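Local coordinates for B-type flagellar hook-associated protein 2 (Pseudomonas aeruginosa, PDB 5FHY) that caps the growing tip of the flagellar filament, promoting polymerisation of flagellin there and keeping exported subunits from leaking away, and is essential for motility, at the interface of chains A and B. Numbering follows the deposited sequence. Chains: chain A/B, B-type flagellar hook-associated protein 2.

Contact 1: the interface of chains A and B. Residues chain A 244-246; chain B 28, 213-216.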
loop_
_atom_site.group_PDB
_atom_site.type_symbol
_atom_site.label_atom_id
_atom_site.label_comp_id
_atom_site.label_asym_id
_atom_site.label_seq_id
_atom_site.Cartn_x
_atom_site.Cartn_y
_atom_site.Cartn_z
ATOM N N VAL A 244 -6.287 7.457 -43.055
ATOM C CA VAL A 244 -4.947 7.785 -43.511
ATOM C C VAL A 244 -4.215 8.466 -42.356
ATOM O O VAL A 244 -4.700 9.454 -41.807
ATOM C CB VAL A 244 -4.961 8.695 -44.753
ATOM C CG1 VAL A 244 -3.543 8.901 -45.269
ATOM C CG2 VAL A 244 -5.837 8.086 -45.845
ATOM N N VAL A 245 -3.050 7.942 -41.990
ATOM C CA VAL A 245 -2.337 8.409 -40.806
ATOM C C VAL A 245 -0.948 8.893 -41.209
ATOM O O VAL A 245 -0.334 8.361 -42.133
ATOM C CB VAL A 245 -2.236 7.297 -39.726
ATOM C CG1 VAL A 245 -1.583 6.046 -40.298
ATOM C CG2 VAL A 245 -1.488 7.793 -38.485
ATOM N N THR A 246 -0.469 9.919 -40.516
ATOM C CA THR A 246 0.774 10.586 -40.865
ATOM C C THR A 246 1.779 10.397 -39.738
ATOM O O THR A 246 1.396 10.167 -38.595
ATOM C CB THR A 246 0.566 12.090 -41.116
ATOM O OG1 THR A 246 -0.693 12.304 -41.760
ATOM C CG2 THR A 246 1.669 12.633 -41.992
ATOM N N THR B 28 -3.851 14.215 -42.635
ATOM C CA THR B 28 -4.250 13.690 -43.943
ATOM C C THR B 28 -5.759 13.697 -44.209
ATOM O O THR B 28 -6.575 13.576 -43.298
ATOM C CB THR B 28 -3.738 12.255 -44.143
ATOM O OG1 THR B 28 -3.957 11.492 -42.950
ATOM C CG2 THR B 28 -2.253 12.258 -44.480
ATOM N N THR B 213 6.129 9.990 -43.269
ATOM C CA THR B 213 5.544 8.716 -43.623
ATOM C C THR B 213 4.033 8.841 -43.603
ATOM O O THR B 213 3.428 9.074 -42.561
ATOM C CB THR B 213 5.984 7.608 -42.651
ATOM O OG1 THR B 213 7.370 7.778 -42.323
ATOM C CG2 THR B 213 5.778 6.235 -43.274
ATOM N N VAL B 214 3.429 8.681 -44.773
ATOM C CA VAL B 214 1.985 8.712 -44.898
ATOM C C VAL B 214 1.493 7.287 -45.040
ATOM O O VAL B 214 1.759 6.630 -46.048
ATOM C CB VAL B 214 1.518 9.552 -46.107
ATOM C CG1 VAL B 214 0.009 9.419 -46.297
ATOM C CG2 VAL B 214 1.916 11.010 -45.935
ATOM N N SER B 215 0.796 6.789 -44.030
ATOM C CA SER B 215 0.295 5.434 -44.123
ATOM C C SER B 215 -1.184 5.490 -44.440
ATOM O O SER B 215 -1.983 5.994 -43.654
ATOM C CB SER B 215 0.530 4.657 -42.828
ATOM O OG SER B 215 1.777 4.988 -42.247
ATOM N N ARG B 216 -1.543 4.956 -45.601
ATOM C CA ARG B 216 -2.938 4.854 -45.994
ATOM C C ARG B 216 -3.486 3.623 -45.313
ATOM O O ARG B 216 -4.679 3.324 -45.372
ATOM C CB ARG B 216 -3.088 4.755 -47.510
#

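Contact 2: the interface of chains A and B. Residues chain A 248-249; chain B 21, 24, 26, 210-212.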
loop_
_atom_site.group_PDB
_atom_site.type_symbol
_atom_site.label_atom_id
_atom_site.label_comp_id
_atom_site.label_asym_id
_atom_site.label_seq_id
_atom_site.Cartn_x
_atom_site.Cartn_y
_atom_site.Cartn_z
ATOM N N VAL A 248 6.229 11.537 -38.684
ATOM C CA VAL A 248 7.507 12.131 -39.053
ATOM C C VAL A 248 8.663 11.402 -38.374
ATOM O O VAL A 248 8.467 10.698 -37.388
ATOM C CB VAL A 248 7.563 13.626 -38.686
ATOM C CG1 VAL A 248 6.300 14.340 -39.151
ATOM C CG2 VAL A 248 7.766 13.792 -37.192
ATOM N N GLY A 249 9.868 11.568 -38.909
ATOM C CA GLY A 249 11.041 10.915 -38.354
ATOM C C GLY A 249 12.322 11.714 -38.506
ATOM O O GLY A 249 13.165 11.408 -39.354
ATOM N N ASP B 21 6.557 16.669 -34.973
ATOM C CA ASP B 21 7.335 16.843 -33.753
ATOM C C ASP B 21 7.755 18.303 -33.549
ATOM O O ASP B 21 6.918 19.151 -33.244
ATOM C CB ASP B 21 8.552 15.908 -33.772
ATOM C CG ASP B 21 9.327 15.977 -35.075
ATOM O OD1 ASP B 21 8.843 16.640 -36.018
ATOM O OD2 ASP B 21 10.409 15.357 -35.162
ATOM N N LYS B 24 7.740 19.930 -37.783
ATOM C CA LYS B 24 6.548 19.860 -38.619
ATOM C C LYS B 24 5.519 18.869 -38.085
ATOM O O LYS B 24 5.857 17.732 -37.757
ATOM C CB LYS B 24 6.945 19.489 -40.047
ATOM C CG LYS B 24 5.792 19.222 -40.993
ATOM C CD LYS B 24 6.337 18.654 -42.281
ATOM C CE LYS B 24 7.291 17.513 -41.969
ATOM N NZ LYS B 24 8.216 17.219 -43.084
ATOM N N SER B 26 1.816 17.088 -39.130
ATOM C CA SER B 26 1.060 16.877 -40.356
ATOM C C SER B 26 -0.226 16.090 -40.156
ATOM O O SER B 26 -0.436 15.476 -39.114
ATOM C CB SER B 26 1.945 16.183 -41.387
ATOM O OG SER B 26 2.794 15.246 -40.755
ATOM N N ILE B 210 13.660 15.711 -42.945
ATOM C CA ILE B 210 12.716 14.894 -42.201
ATOM C C ILE B 210 12.119 13.851 -43.130
ATOM O O ILE B 210 11.811 14.140 -44.284
ATOM C CB ILE B 210 11.580 15.743 -41.582
ATOM C CG1 ILE B 210 12.140 16.707 -40.543
ATOM C CG2 ILE B 210 10.565 14.864 -40.886
ATOM C CD1 ILE B 210 12.795 16.011 -39.384
ATOM N N THR B 211 11.968 12.633 -42.630
ATOM C CA THR B 211 11.230 11.623 -43.363
ATOM C C THR B 211 9.772 11.724 -42.948
ATOM O O THR B 211 9.450 11.675 -41.762
ATOM C CB THR B 211 11.757 10.203 -43.090
ATOM O OG1 THR B 211 13.136 10.124 -43.464
ATOM C CG2 THR B 211 10.966 9.177 -43.889
ATOM N N LEU B 212 8.892 11.870 -43.930
ATOM C CA LEU B 212 7.466 11.951 -43.656
ATOM C C LEU B 212 6.786 10.702 -44.171
ATOM O O LEU B 212 6.842 10.392 -45.361
ATOM C CB LEU B 212 6.835 13.183 -44.307
ATOM C CG LEU B 212 5.313 13.275 -44.142
ATOM C CD1 LEU B 212 4.943 13.840 -42.774
ATOM C CD2 LEU B 212 4.685 14.083 -45.267
#

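Contact 1: the interface of chains A and B
On B:Thr28 the hydroxyl stands between the backbone N and the carbonyl carbon (chi1 44°), which turns OG1 onto the carbonyl of A:Val244. The hydroxyl can donate to that acceptor, and OG1 lies 2.5 Å from A:Val244 O, a short hydrogen bond. A:Val244 swings CG1 away from its own backbone N (chi1 -175°), and this methyl presses on B:Thr28 CB at 3.5 Å, the two side chains crossing at about a right angle. The same CG1 also touches B:Val214 CG1 of strand 210-215 at 3.7 Å. One methyl thus bridges residues from two strands of chain B.

Next along chain A, the backbone takes over. A:Val245 N donates to B:Ser215 O (2.8 Å) in a nearly straight bond, 175° at the hydrogen. B:Ser215 N returns a somewhat more bent one to A:Val245 O (2.7 Å). This closed pair fixes the register of two antiparallel segments, and A:Thr246 continues it as the bridge partner of B:Val214. The A:Val245 side chain lies on the opposite side from A:Val244, with CG1 3.6 Å from B:Ser215 CB.

In the fold, A:Val244 leads into strand 245-248, which extends a sheet of chain B along strand 210-215, while B:Thr28 ends strand 24-28 alongside. This is strand addition between two copies of a FliD fragment, possibly particular to the crystal.

Contact 2: the interface of chains A and B
A:Val248 pushes its two methyls toward different parts of chain B, and most of this contact is apolar. Of the residues here it hides the most surface, 88 Å². Its chi1 of -47° turns CG2 to B:Asp21 and CG1 toward B:Leu212 and the carbonyl of B:Lys24.

CG1 points between strands 24-28 and 210-215 of chain B. It meets B:Leu212 CD1 at 3.9 Å, the two side chains crossing obliquely, and lies 3.7 Å from the backbone carbonyl B:Lys24 O. The hydroxyl of B:Ser26 is a more distant neighbour of the same methyl. Further along the strand of B:Leu212, B:Ile210 contributes CG2, the branch pointing away from its own backbone N, which sits 3.9 Å from A:Val248 CB and equally near A:Gly249 N. The valine is therefore held between side chains of strand 210-215 and the backbone of strand 24-28.

Apolar meets charged at B:Asp21. CG2 of A:Val248 lies over the flat face of the carboxylate, 3.4 Å from B:Asp21 CG. This is van der Waals contact, in which the methyl covers one face of the group.

Polar bonding across the chains is slight by comparison. A:Gly249 N gives a weak hydrogen bond to B:Thr211 O at 2.9 Å, with a strongly bent angle of 127° at the hydrogen. It comes just past the antiparallel bridge of A:Val248 with B:Leu212.

As for the fold, A:Val248 closes strand 245-248, the strand that chain A adds to the sheet of its neighbour, and A:Gly249 is the last residue modelled in chain A. They end beside strand 210-215 of chain B, near B:Asp21, the first residue modelled in that chain, and strand 24-28.

Contacts 1 and 2 are centred about 11 Å apart and are successive stretches of one junction. Strand 245-248 of chain A runs through both, and in both it is flanked by strands 24-28 and 210-215 of chain B: contact 1 takes its start, contact 2 its end. Backbone pairing is firmer in contact 1, while contact 2 rests mainly on A:Val248. The two-fold symmetry repeats everything with the chains exchanged, so each copy lends its last modelled strand, 245-248, to the other. Twelve copies form the deposited assembly; the crystal by itself does not establish that this reciprocal exchange occurs in the flagellar cap.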